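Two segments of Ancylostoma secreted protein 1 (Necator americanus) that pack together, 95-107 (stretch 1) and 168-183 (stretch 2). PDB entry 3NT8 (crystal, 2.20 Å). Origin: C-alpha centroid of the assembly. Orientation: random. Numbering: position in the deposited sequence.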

ATOM      1  N   GLY A  95     -18.989   1.577  -3.614  1.00 42.26           N
ATOM      2  CA  GLY A  95     -18.499   2.223  -2.375  1.00 41.34           C
ATOM      3  C   GLY A  95     -18.403   1.274  -1.165  1.00 41.02           C
ATOM      4  O   GLY A  95     -18.497   1.716   0.001  1.00 41.03           O
ATOM      5  N   ILE A  96     -18.241  -0.033  -1.432  1.00 39.16           N
ATOM      6  CA  ILE A  96     -17.986  -1.035  -0.373  1.00 37.25           C
ATOM      7  C   ILE A  96     -16.686  -0.800   0.419  1.00 37.40           C
ATOM      8  O   ILE A  96     -15.623  -0.455  -0.175  1.00 36.72           O
ATOM      9  N   GLN A  97     -16.761  -1.038   1.739  1.00 36.45           N
ATOM     10  CA  GLN A  97     -15.615  -0.767   2.619  1.00 36.67           C
ATOM     11  C   GLN A  97     -14.472  -1.752   2.461  1.00 35.63           C
ATOM     12  O   GLN A  97     -14.704  -2.954   2.256  1.00 36.75           O
ATOM     13  N   GLY A  98     -13.243  -1.228   2.531  1.00 33.00           N
ATOM     14  CA  GLY A  98     -12.048  -2.063   2.585  1.00 30.55           C
ATOM     15  C   GLY A  98     -11.539  -2.640   1.270  1.00 28.27           C
ATOM     16  O   GLY A  98     -10.564  -3.405   1.263  1.00 27.38           O
ATOM     17  N   VAL A  99     -12.167  -2.272   0.150  1.00 25.69           N
ATOM     18  CA  VAL A  99     -11.901  -2.965  -1.113  1.00 23.42           C
ATOM     19  C   VAL A  99     -11.825  -2.045  -2.334  1.00 22.74           C
ATOM     20  O   VAL A  99     -12.407  -0.945  -2.338  1.00 22.18           O
ATOM     21  N   ALA A 100     -11.105  -2.526  -3.355  1.00 20.45           N
ATOM     22  CA  ALA A 100     -11.133  -1.906  -4.669  1.00 19.18           C
ATOM     23  C   ALA A 100     -12.170  -2.664  -5.549  1.00 18.20           C
ATOM     24  O   ALA A 100     -12.482  -3.805  -5.301  1.00 15.20           O
ATOM     25  N   GLN A 101     -12.697  -2.009  -6.561  1.00 17.69           N
ATOM     26  CA  GLN A 101     -13.735  -2.588  -7.359  1.00 19.21           C
ATOM     27  C   GLN A 101     -13.498  -2.463  -8.863  1.00 19.22           C
ATOM     28  O   GLN A 101     -13.100  -1.436  -9.346  1.00 20.02           O
ATOM     29  N   ASN A 102     -13.793  -3.549  -9.567  1.00 19.67           N
ATOM     30  CA  ASN A 102     -13.810  -3.630 -10.997  1.00 19.98           C
ATOM     31  C   ASN A 102     -15.249  -3.879 -11.455  1.00 20.90           C
ATOM     32  O   ASN A 102     -15.959  -4.693 -10.861  1.00 20.69           O
ATOM     33  N   THR A 103     -15.666  -3.203 -12.520  1.00 22.59           N
ATOM     34  CA  THR A 103     -17.061  -3.224 -12.942  1.00 25.20           C
ATOM     35  C   THR A 103     -17.216  -3.149 -14.481  1.00 25.44           C
ATOM     36  O   THR A 103     -16.378  -2.525 -15.213  1.00 25.30           O
ATOM     37  N   MET A 104     -18.265  -3.824 -14.958  1.00 24.57           N
ATOM     38  CA  MET A 104     -18.528  -3.924 -16.394  1.00 25.08           C
ATOM     39  C   MET A 104     -20.021  -4.049 -16.599  1.00 25.02           C
ATOM     40  O   MET A 104     -20.701  -4.790 -15.891  1.00 23.95           O
ATOM     41  N   SER A 105     -20.504  -3.345 -17.608  1.00 25.84           N
ATOM     42  CA  SER A 105     -21.920  -3.373 -17.922  1.00 27.23           C
ATOM     43  C   SER A 105     -22.148  -3.864 -19.354  1.00 26.45           C
ATOM     44  O   SER A 105     -21.492  -3.405 -20.292  1.00 26.14           O
ATOM     45  N   TRP A 106     -23.063  -4.822 -19.517  1.00 26.54           N
ATOM     46  CA  TRP A 106     -23.467  -5.277 -20.849  1.00 26.85           C
ATOM     47  C   TRP A 106     -24.919  -4.956 -21.165  1.00 28.23           C
ATOM     48  O   TRP A 106     -25.789  -4.981 -20.277  1.00 28.19           O
ATOM     49  N   SER A 107     -25.197  -4.658 -22.434  1.00 29.49           N
ATOM     50  CA  SER A 107     -26.574  -4.492 -22.860  1.00 30.21           C
ATOM     51  C   SER A 107     -26.867  -5.364 -24.044  1.00 30.55           C
ATOM     52  O   SER A 107     -26.041  -5.536 -24.948  1.00 30.83           O
ATOM     53  N   GLY A 168     -33.145  -7.394 -16.600  1.00 28.14           N
ATOM     54  CA  GLY A 168     -33.847  -7.407 -17.882  1.00 28.49           C
ATOM     55  C   GLY A 168     -32.957  -7.516 -19.097  1.00 29.08           C
ATOM     56  O   GLY A 168     -32.701  -8.610 -19.576  1.00 30.79           O
ATOM     57  N   THR A 169     -32.504  -6.384 -19.623  1.00 29.89           N
ATOM     58  CA  THR A 169     -31.677  -6.342 -20.865  1.00 29.38           C
ATOM     59  C   THR A 169     -30.275  -5.865 -20.537  1.00 28.21           C
ATOM     60  O   THR A 169     -29.472  -5.566 -21.433  1.00 27.29           O
ATOM     61  N   LYS A 170     -29.993  -5.783 -19.242  1.00 26.78           N
ATOM     62  CA  LYS A 170     -28.740  -5.269 -18.791  1.00 25.86           C
ATOM     63  C   LYS A 170     -28.070  -6.280 -17.848  1.00 24.63           C
ATOM     64  O   LYS A 170     -28.716  -6.910 -17.041  1.00 24.93           O
ATOM     65  N   LEU A 171     -26.749  -6.403 -17.943  1.00 23.76           N
ATOM     66  CA  LEU A 171     -25.988  -7.333 -17.091  1.00 22.95           C
ATOM     67  C   LEU A 171     -24.808  -6.611 -16.479  1.00 22.16           C
ATOM     68  O   LEU A 171     -24.018  -6.034 -17.161  1.00 21.17           O
ATOM     69  N   ALA A 172     -24.698  -6.661 -15.171  1.00 22.10           N
ATOM     70  CA  ALA A 172     -23.530  -6.068 -14.560  1.00 21.30           C
ATOM     71  C   ALA A 172     -22.711  -7.217 -13.965  1.00 20.78           C
ATOM     72  O   ALA A 172     -23.285  -8.150 -13.350  1.00 21.22           O
ATOM     73  N   VAL A 173     -21.414  -7.196 -14.252  1.00 17.97           N
ATOM     74  CA  VAL A 173     -20.444  -8.148 -13.728  1.00 16.51           C
ATOM     75  C   VAL A 173     -19.331  -7.369 -13.030  1.00 16.87           C
ATOM     76  O   VAL A 173     -18.856  -6.395 -13.571  1.00 17.66           O
ATOM     77  N   SER A 174     -18.979  -7.767 -11.817  1.00 16.63           N
ATOM     78  CA  SER A 174     -18.165  -6.927 -10.922  1.00 16.32           C
ATOM     79  C   SER A 174     -17.338  -7.825  -9.976  1.00 15.47           C
ATOM     80  O   SER A 174     -17.728  -8.895  -9.670  1.00 15.70           O
ATOM     81  N   CYS A 175     -16.171  -7.351  -9.565  1.00 16.12           N
ATOM     82  CA  CYS A 175     -15.295  -8.070  -8.626  1.00 15.95           C
ATOM     83  C   CYS A 175     -14.745  -6.991  -7.745  1.00 16.10           C
ATOM     84  O   CYS A 175     -14.501  -5.879  -8.209  1.00 16.21           O
ATOM     85  N   ILE A 176     -14.582  -7.336  -6.461  1.00 16.92           N
ATOM     86  CA  ILE A 176     -13.945  -6.475  -5.473  1.00 16.18           C
ATOM     87  C   ILE A 176     -12.739  -7.190  -4.890  1.00 16.83           C
ATOM     88  O   ILE A 176     -12.684  -8.429  -4.904  1.00 17.28           O
ATOM     89  N   TYR A 177     -11.777  -6.416  -4.394  1.00 16.84           N
ATOM     90  CA  TYR A 177     -10.439  -6.947  -4.050  1.00 17.69           C
ATOM     91  C   TYR A 177      -9.985  -6.284  -2.788  1.00 16.53           C
ATOM     92  O   TYR A 177     -10.169  -5.094  -2.651  1.00 18.38           O
ATOM     93  N   ASN A 178      -9.380  -7.029  -1.870  1.00 15.87           N
ATOM     94  CA  ASN A 178      -8.923  -6.469  -0.628  1.00 16.17           C
ATOM     95  C   ASN A 178      -7.557  -5.734  -0.733  1.00 17.90           C
ATOM     96  O   ASN A 178      -6.865  -5.555   0.288  1.00 17.74           O
ATOM     97  N   GLY A 179      -7.166  -5.343  -1.946  1.00 17.53           N
ATOM     98  CA  GLY A 179      -5.960  -4.544  -2.118  1.00 17.92           C
ATOM     99  C   GLY A 179      -6.241  -3.506  -3.187  1.00 17.61           C
ATOM    100  O   GLY A 179      -7.082  -3.730  -4.094  1.00 17.13           O
ATOM    101  N   VAL A 180      -5.504  -2.402  -3.100  1.00 17.88           N
ATOM    102  CA  VAL A 180      -5.630  -1.296  -4.024  1.00 17.25           C
ATOM    103  C   VAL A 180      -4.419  -1.224  -5.010  1.00 18.16           C
ATOM    104  O   VAL A 180      -3.266  -1.016  -4.591  1.00 18.78           O
ATOM    105  N   GLY A 181      -4.672  -1.375  -6.313  1.00 18.30           N
ATOM    106  CA  GLY A 181      -3.582  -1.368  -7.307  1.00 18.25           C
ATOM    107  C   GLY A 181      -3.484  -0.116  -8.160  1.00 18.69           C
ATOM    108  O   GLY A 181      -2.540   0.039  -8.953  1.00 18.15           O
ATOM    109  N   TYR A 182      -4.451   0.785  -7.997  1.00 19.73           N
ATOM    110  CA  TYR A 182      -4.476   2.029  -8.731  1.00 21.80           C
ATOM    111  C   TYR A 182      -3.836   3.265  -8.010  1.00 23.16           C
ATOM    112  O   TYR A 182      -4.214   4.425  -8.269  1.00 24.19           O
ATOM    113  N   ILE A 183      -2.863   3.060  -7.127  1.00 23.78           N
ATOM    114  CA  ILE A 183      -2.248   4.218  -6.467  1.00 23.65           C
ATOM    115  C   ILE A 183      -1.129   4.706  -7.402  1.00 24.08           C
ATOM    116  O   ILE A 183      -0.374   3.899  -7.905  1.00 23.39           O
TER

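Two antiparallel neighbouring strands, 100-107 and 170-177, are joined by a backbone ladder, and their side chains pack in cross-strand pairs on the two faces of the sheet. Hydrogen-bonded pairs alternate with non-hydrogen-bonded ones; Ala-100 N donates to Tyr-177 O (2.8 Å) and Trp-106 N to Leu-171 O (2.8 Å). On the face carrying Gln-101 and Ser-174, Ile-176 (chi1 p) sets CG2 3.9 Å from Gln-101 CB, 3.8 Å from Val-99 CG2 and 4.2 Å from Ile-96 CD1, so the residues before the strand extend the apolar patch. Gln-101, extended (t, t), reaches diagonally to donate from NE2 to Ser-174 OG (3.0 Å); Ser-174 (t) in turn donates from OG to Asn-102 O (2.7 Å), linking side chain to ladder. Further along, all-t chi1-chi3 carry Lys-170 NZ to Ser-105 OG (2.7 Å), where it donates a hydrogen bond. On the other face, Trp-106 (m) places CD1 4.0 Å from Leu-171 CD2 and 4.3 Å from Val-173 CG2, the latter at the ring edge. Asn-102 ND2 makes a weak hydrogen bond to Tyr-177 OH (3.3 Å). The small Ala-100 is well covered: its CB meets the edge of the Tyr-182 ring at CE2 (3.5 Å) and lies 4.4 Å from Val-180 CG2. Cys-175 (m) is covalently bonded elsewhere in the structure.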

ATOM      1  CB  ILE A  96     -17.997  -2.496  -0.938  1.00 36.90           C
ATOM      2  CG1 ILE A  96     -19.357  -2.799  -1.595  1.00 34.99           C
ATOM      3  CG2 ILE A  96     -17.661  -3.537   0.171  1.00 33.63           C
ATOM      4  CD1 ILE A  96     -19.290  -3.846  -2.649  1.00 33.05           C
ATOM      5  CB  GLN A  97     -16.012  -0.637   4.096  1.00 37.35           C
ATOM      6  CG  GLN A  97     -16.742  -1.807   4.730  1.00 39.81           C
ATOM      7  CD  GLN A  97     -17.712  -1.340   5.849  1.00 43.68           C
ATOM      8  OE1 GLN A  97     -17.892  -0.128   6.091  1.00 44.18           O
ATOM      9  NE2 GLN A  97     -18.343  -2.304   6.522  1.00 42.25           N
ATOM     10  CB  VAL A  99     -12.966  -4.076  -1.387  1.00 22.60           C
ATOM     11  CG1 VAL A  99     -12.825  -5.254  -0.347  1.00 22.49           C
ATOM     12  CG2 VAL A  99     -14.411  -3.448  -1.414  1.00 19.33           C
ATOM     13  CB  ALA A 100      -9.750  -1.956  -5.270  1.00 19.76           C
ATOM     14  CB  GLN A 101     -15.099  -1.953  -7.004  1.00 20.04           C
ATOM     15  CG  GLN A 101     -16.266  -2.485  -7.817  1.00 22.36           C
ATOM     16  CD  GLN A 101     -17.596  -1.914  -7.353  1.00 25.31           C
ATOM     17  OE1 GLN A 101     -17.652  -0.930  -6.602  1.00 31.86           O
ATOM     18  NE2 GLN A 101     -18.650  -2.490  -7.825  1.00 27.72           N
ATOM     19  CB  ASN A 102     -12.940  -4.801 -11.441  1.00 19.69           C
ATOM     20  CG  ASN A 102     -11.508  -4.403 -11.762  1.00 17.68           C
ATOM     21  OD1 ASN A 102     -11.161  -3.243 -11.756  1.00 20.64           O
ATOM     22  ND2 ASN A 102     -10.664  -5.399 -12.023  1.00 14.74           N
ATOM     23  CB  THR A 103     -17.905  -2.079 -12.239  1.00 26.69           C
ATOM     24  OG1 THR A 103     -19.282  -2.293 -12.533  1.00 32.54           O
ATOM     25  CG2 THR A 103     -17.509  -0.700 -12.760  1.00 27.71           C
ATOM     26  CB  MET A 104     -17.848  -5.142 -17.012  1.00 24.14           C
ATOM     27  CG  MET A 104     -18.071  -5.315 -18.438  1.00 25.62           C
ATOM     28  SD  MET A 104     -17.237  -4.032 -19.306  1.00 40.14           S
ATOM     29  CE  MET A 104     -17.589  -4.675 -20.960  1.00 39.60           C
ATOM     30  CB  SER A 105     -22.547  -1.996 -17.674  1.00 29.07           C
ATOM     31  OG  SER A 105     -23.941  -2.027 -17.991  1.00 32.11           O
ATOM     32  CB  TRP A 106     -23.271  -6.790 -20.980  1.00 26.98           C
ATOM     33  CG  TRP A 106     -21.901  -7.238 -20.705  1.00 24.31           C
ATOM     34  CD1 TRP A 106     -21.391  -7.646 -19.501  1.00 22.91           C
ATOM     35  CD2 TRP A 106     -20.850  -7.355 -21.647  1.00 23.55           C
ATOM     36  NE1 TRP A 106     -20.067  -7.986 -19.641  1.00 20.25           N
ATOM     37  CE2 TRP A 106     -19.711  -7.827 -20.950  1.00 21.64           C
ATOM     38  CE3 TRP A 106     -20.752  -7.110 -23.022  1.00 24.71           C
ATOM     39  CZ2 TRP A 106     -18.492  -8.059 -21.577  1.00 19.41           C
ATOM     40  CZ3 TRP A 106     -19.540  -7.338 -23.654  1.00 25.36           C
ATOM     41  CH2 TRP A 106     -18.418  -7.807 -22.926  1.00 22.12           C
ATOM     42  CB  SER A 107     -26.938  -3.036 -23.165  1.00 30.60           C
ATOM     43  OG  SER A 107     -26.878  -2.240 -22.001  1.00 31.71           O
ATOM     44  CB  THR A 169     -32.276  -5.403 -21.982  1.00 29.58           C
ATOM     45  OG1 THR A 169     -32.672  -4.164 -21.390  1.00 31.13           O
ATOM     46  CG2 THR A 169     -33.479  -6.040 -22.680  1.00 31.99           C
ATOM     47  CB  LYS A 170     -28.970  -3.909 -18.103  1.00 25.99           C
ATOM     48  CG  LYS A 170     -27.718  -3.174 -17.611  1.00 27.57           C
ATOM     49  CD  LYS A 170     -28.054  -1.670 -17.339  1.00 32.84           C
ATOM     50  CE  LYS A 170     -26.834  -0.696 -17.256  1.00 34.64           C
ATOM     51  NZ  LYS A 170     -25.795  -1.171 -16.249  1.00 34.58           N
ATOM     52  CB  LEU A 171     -25.480  -8.538 -17.899  1.00 21.60           C
ATOM     53  CG  LEU A 171     -24.567  -9.533 -17.150  1.00 22.57           C
ATOM     54  CD1 LEU A 171     -25.308 -10.381 -16.132  1.00 17.19           C
ATOM     55  CD2 LEU A 171     -23.928 -10.447 -18.115  1.00 23.16           C
ATOM     56  CB  ALA A 172     -23.952  -5.051 -13.497  1.00 21.42           C
ATOM     57  CB  VAL A 173     -19.817  -8.990 -14.840  1.00 15.77           C
ATOM     58  CG1 VAL A 173     -18.891 -10.043 -14.199  1.00 15.99           C
ATOM     59  CG2 VAL A 173     -20.911  -9.626 -15.740  1.00  9.51           C
ATOM     60  CB  SER A 174     -19.004  -5.902 -10.113  1.00 14.89           C
ATOM     61  OG  SER A 174     -18.149  -4.983  -9.372  1.00 16.25           O
ATOM     62  CB  CYS A 175     -14.107  -8.788  -9.329  1.00 14.02           C
ATOM     63  SG  CYS A 175     -14.465 -10.212 -10.343  1.00 16.73           S
ATOM     64  CB  ILE A 176     -14.900  -6.053  -4.288  1.00 15.79           C
ATOM     65  CG1 ILE A 176     -15.706  -7.223  -3.777  1.00 14.03           C
ATOM     66  CG2 ILE A 176     -15.828  -4.942  -4.666  1.00 14.12           C
ATOM     67  CD1 ILE A 176     -16.290  -6.922  -2.463  1.00 13.09           C
ATOM     68  CB  TYR A 177      -9.414  -6.601  -5.153  1.00 17.49           C
ATOM     69  CG  TYR A 177      -9.812  -7.041  -6.521  1.00 19.06           C
ATOM     70  CD1 TYR A 177      -9.249  -8.194  -7.104  1.00 15.61           C
ATOM     71  CD2 TYR A 177     -10.672  -6.285  -7.280  1.00 14.13           C
ATOM     72  CE1 TYR A 177      -9.589  -8.554  -8.380  1.00 18.68           C
ATOM     73  CE2 TYR A 177     -10.996  -6.659  -8.563  1.00 16.70           C
ATOM     74  CZ  TYR A 177     -10.446  -7.786  -9.111  1.00 12.39           C
ATOM     75  OH  TYR A 177     -10.796  -8.210 -10.346  1.00 12.22           O
ATOM     76  CB  ASN A 178      -8.842  -7.546   0.464  1.00 15.92           C
ATOM     77  CG  ASN A 178      -7.701  -8.573   0.217  1.00 19.02           C
ATOM     78  OD1 ASN A 178      -7.243  -8.752  -0.918  1.00 19.67           O
ATOM     79  ND2 ASN A 178      -7.265  -9.262   1.287  1.00 17.16           N
ATOM     80  CB  VAL A 180      -5.830   0.029  -3.203  1.00 17.70           C
ATOM     81  CG1 VAL A 180      -5.970   1.229  -4.130  1.00 14.34           C
ATOM     82  CG2 VAL A 180      -7.082  -0.128  -2.288  1.00 15.79           C
ATOM     83  CB  TYR A 182      -5.897   2.302  -9.191  1.00 22.05           C
ATOM     84  CG  TYR A 182      -6.926   2.176  -8.094  1.00 23.01           C
ATOM     85  CD1 TYR A 182      -7.134   3.242  -7.222  1.00 23.54           C
ATOM     86  CD2 TYR A 182      -7.700   1.014  -7.929  1.00 20.64           C
ATOM     87  CE1 TYR A 182      -8.055   3.162  -6.208  1.00 24.63           C
ATOM     88  CE2 TYR A 182      -8.666   0.923  -6.906  1.00 23.17           C
ATOM     89  CZ  TYR A 182      -8.830   2.023  -6.052  1.00 27.69           C
ATOM     90  OH  TYR A 182      -9.723   2.040  -4.989  1.00 32.17           O
ATOM     91  CB  ILE A 183      -1.686   3.868  -5.083  1.00 23.15           C
ATOM     92  CG1 ILE A 183      -2.750   3.316  -4.124  1.00 23.20           C
ATOM     93  CG2 ILE A 183      -0.960   5.037  -4.501  1.00 22.94           C
ATOM     94  CD1 ILE A 183      -3.928   4.177  -3.826  1.00 26.28           C
TER